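Apoptosis regulator Bcl-2 homolog (Murid herpesvirus 4, PDB 4MI8) protects infected cells from immune-mediated apoptosis and inhibits host starvation-induced autophagy by binding Beclin 1, supporting latency and chronic infection. Local coordinates at residues V37-S40 and K41-L45. Numbering follows the deposited sequence.
Sequences VDVS and KIITL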
ATOM      1  N   VAL A  37     -11.859  -2.471  10.579  1.00 35.03           N
ATOM      2  CA  VAL A  37     -11.302  -1.268  11.221  1.00 34.63           C
ATOM      3  C   VAL A  37      -9.892  -0.940  10.660  1.00 32.04           C
ATOM      4  O   VAL A  37      -9.623   0.220  10.297  1.00 29.99           O
ATOM      5  CB  VAL A  37     -11.393  -1.321  12.768  1.00 34.40           C
ATOM      6  CG1 VAL A  37     -10.584  -0.177  13.417  1.00 35.16           C
ATOM      7  CG2 VAL A  37     -12.840  -1.157  13.142  1.00 37.09           C
ATOM      8  N   ASP A  38      -9.043  -1.946  10.603  1.00 31.74           N
ATOM      9  CA  ASP A  38      -7.640  -1.778  10.227  1.00 31.89           C
ATOM     10  C   ASP A  38      -7.550  -1.462   8.775  1.00 27.44           C
ATOM     11  O   ASP A  38      -6.753  -0.620   8.371  1.00 27.71           O
ATOM     12  CB  ASP A  38      -6.855  -3.031  10.585  1.00 34.98           C
ATOM     13  CG  ASP A  38      -6.634  -3.142  12.088  1.00 43.13           C
ATOM     14  OD1 ASP A  38      -6.661  -2.110  12.813  1.00 52.43           O
ATOM     15  OD2 ASP A  38      -6.446  -4.247  12.586  1.00 49.29           O
ATOM     16  N   VAL A  39      -8.404  -2.120   7.988  1.00 28.07           N
ATOM     17  CA  VAL A  39      -8.494  -1.836   6.564  1.00 25.97           C
ATOM     18  C   VAL A  39      -8.789  -0.359   6.346  1.00 25.60           C
ATOM     19  O   VAL A  39      -8.051   0.306   5.625  1.00 25.22           O
ATOM     20  CB  VAL A  39      -9.511  -2.722   5.870  1.00 27.76           C
ATOM     21  CG1 VAL A  39      -9.857  -2.098   4.526  1.00 28.41           C
ATOM     22  CG2 VAL A  39      -8.949  -4.145   5.676  1.00 26.58           C
ATOM     23  N   SER A  40      -9.823   0.178   7.012  1.00 27.10           N
ATOM     24  CA  SER A  40     -10.240   1.555   6.847  1.00 27.30           C
ATOM     25  C   SER A  40      -9.124   2.488   7.322  1.00 26.22           C
ATOM     26  O   SER A  40      -8.873   3.595   6.755  1.00 25.81           O
ATOM     27  CB  SER A  40     -11.552   1.769   7.646  1.00 32.30           C
ATOM     28  OG  SER A  40     -11.856   3.202   7.591  1.00 35.34           O
ATOM     29  N   LYS A  41      -8.411   2.056   8.361  1.00 25.28           N
ATOM     30  CA  LYS A  41      -7.359   2.886   8.834  1.00 26.42           C
ATOM     31  C   LYS A  41      -6.271   3.041   7.717  1.00 24.36           C
ATOM     32  O   LYS A  41      -5.799   4.144   7.413  1.00 24.77           O
ATOM     33  CB  LYS A  41      -6.746   2.287  10.053  1.00 27.96           C
ATOM     34  CG  LYS A  41      -5.338   2.798  10.270  1.00 31.58           C
ATOM     35  CD  LYS A  41      -4.875   2.205  11.588  1.00 39.85           C
ATOM     36  CE  LYS A  41      -3.517   2.800  11.926  1.00 45.27           C
ATOM     37  NZ  LYS A  41      -3.202   2.733  13.370  1.00 48.85           N
ATOM     38  N   ILE A  42      -5.922   1.941   7.062  1.00 23.71           N
ATOM     39  CA  ILE A  42      -4.889   1.998   6.045  1.00 21.55           C
ATOM     40  C   ILE A  42      -5.409   2.729   4.815  1.00 21.40           C
ATOM     41  O   ILE A  42      -4.687   3.528   4.262  1.00 21.48           O
ATOM     42  CB  ILE A  42      -4.426   0.601   5.689  1.00 22.27           C
ATOM     43  CG1 ILE A  42      -3.697   0.026   6.926  1.00 22.81           C
ATOM     44  CG2 ILE A  42      -3.434   0.638   4.461  1.00 22.35           C
ATOM     45  CD1 ILE A  42      -3.615  -1.482   6.732  1.00 24.50           C
ATOM     46  N   ILE A  43      -6.664   2.524   4.402  1.00 21.35           N
ATOM     47  CA  ILE A  43      -7.131   3.258   3.227  1.00 22.23           C
ATOM     48  C   ILE A  43      -7.103   4.759   3.553  1.00 22.44           C
ATOM     49  O   ILE A  43      -6.629   5.549   2.733  1.00 24.25           O
ATOM     50  CB  ILE A  43      -8.570   2.924   2.844  1.00 23.96           C
ATOM     51  CG1 ILE A  43      -8.679   1.485   2.371  1.00 23.75           C
ATOM     52  CG2 ILE A  43      -9.068   3.953   1.805  1.00 24.98           C
ATOM     53  CD1 ILE A  43     -10.100   0.960   2.194  1.00 26.49           C
ATOM     54  N   THR A  44      -7.541   5.153   4.748  1.00 23.10           N
ATOM     55  CA  THR A  44      -7.532   6.612   5.145  1.00 23.61           C
ATOM     56  C   THR A  44      -6.074   7.174   5.121  1.00 23.28           C
ATOM     57  O   THR A  44      -5.837   8.237   4.592  1.00 24.37           O
ATOM     58  CB  THR A  44      -8.086   6.768   6.541  1.00 23.45           C
ATOM     59  OG1 THR A  44      -9.398   6.274   6.543  1.00 25.37           O
ATOM     60  CG2 THR A  44      -8.057   8.114   6.981  1.00 24.31           C
ATOM     61  N   LEU A  45      -5.081   6.453   5.666  1.00 23.33           N
ATOM     62  CA  LEU A  45      -3.687   6.947   5.595  1.00 21.44           C
ATOM     63  C   LEU A  45      -3.292   7.106   4.119  1.00 22.21           C
ATOM     64  O   LEU A  45      -2.715   8.123   3.708  1.00 22.52           O
ATOM     65  CB  LEU A  45      -2.706   6.020   6.347  1.00 22.29           C
ATOM     66  CG  LEU A  45      -3.075   5.945   7.855  1.00 24.82           C
ATOM     67  CD1 LEU A  45      -2.344   4.850   8.639  1.00 25.50           C
ATOM     68  CD2 LEU A  45      -2.897   7.305   8.470  1.00 26.26           C
TER
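The carbonyl oxygen of Ser40 is gripped twice by Thr44, one turn later in the same helix. Thr44 OG1 donates to Ser40 O at 2.7 Å, while Thr44 N reaches the same oxygen at 2.9 Å as the ordinary helical bond, the two donors coming from opposite faces of the carbonyl plane. The hydroxyl gets there because OG1 sits beside its own backbone N (chi1 -60°), turned back toward the preceding turn. A small polar residue suits this exposed face, and its hydroxyl finds an acceptor one turn back. Ser40 OG stays 4.1 Å from Thr44 OG1, beyond bonding distance.

Backbone bonds from Lys41, Ile42 and Ile43 to the carbonyls of Val37, Asp38 and Val39 complete the turn, that from Ile43 N to Val39 O nearly straight (N-H...O 164°). On the apolar side Val39 offers a short branch methyl, CG1, and the longer CG1 arm of Ile43 carries CD1 back to meet it at 3.9 Å. Ile42 folds CG1 back to 3.4 Å from Asp38 O. The long Lys41 chain leads its charged end away, and the buried Asp38 carboxylate bonds through OD2 to the hydroxyl of Tyr10.

Within this Bcl-2-like helical bundle, helix 33-56 packs Val39 on Leu14 and Ile43 on Phe18 of helix 8-23, while Ile42 touches Phe18 and, on helix 86-103, Phe93; Leu45 packs against the bound Beclin 1 peptide.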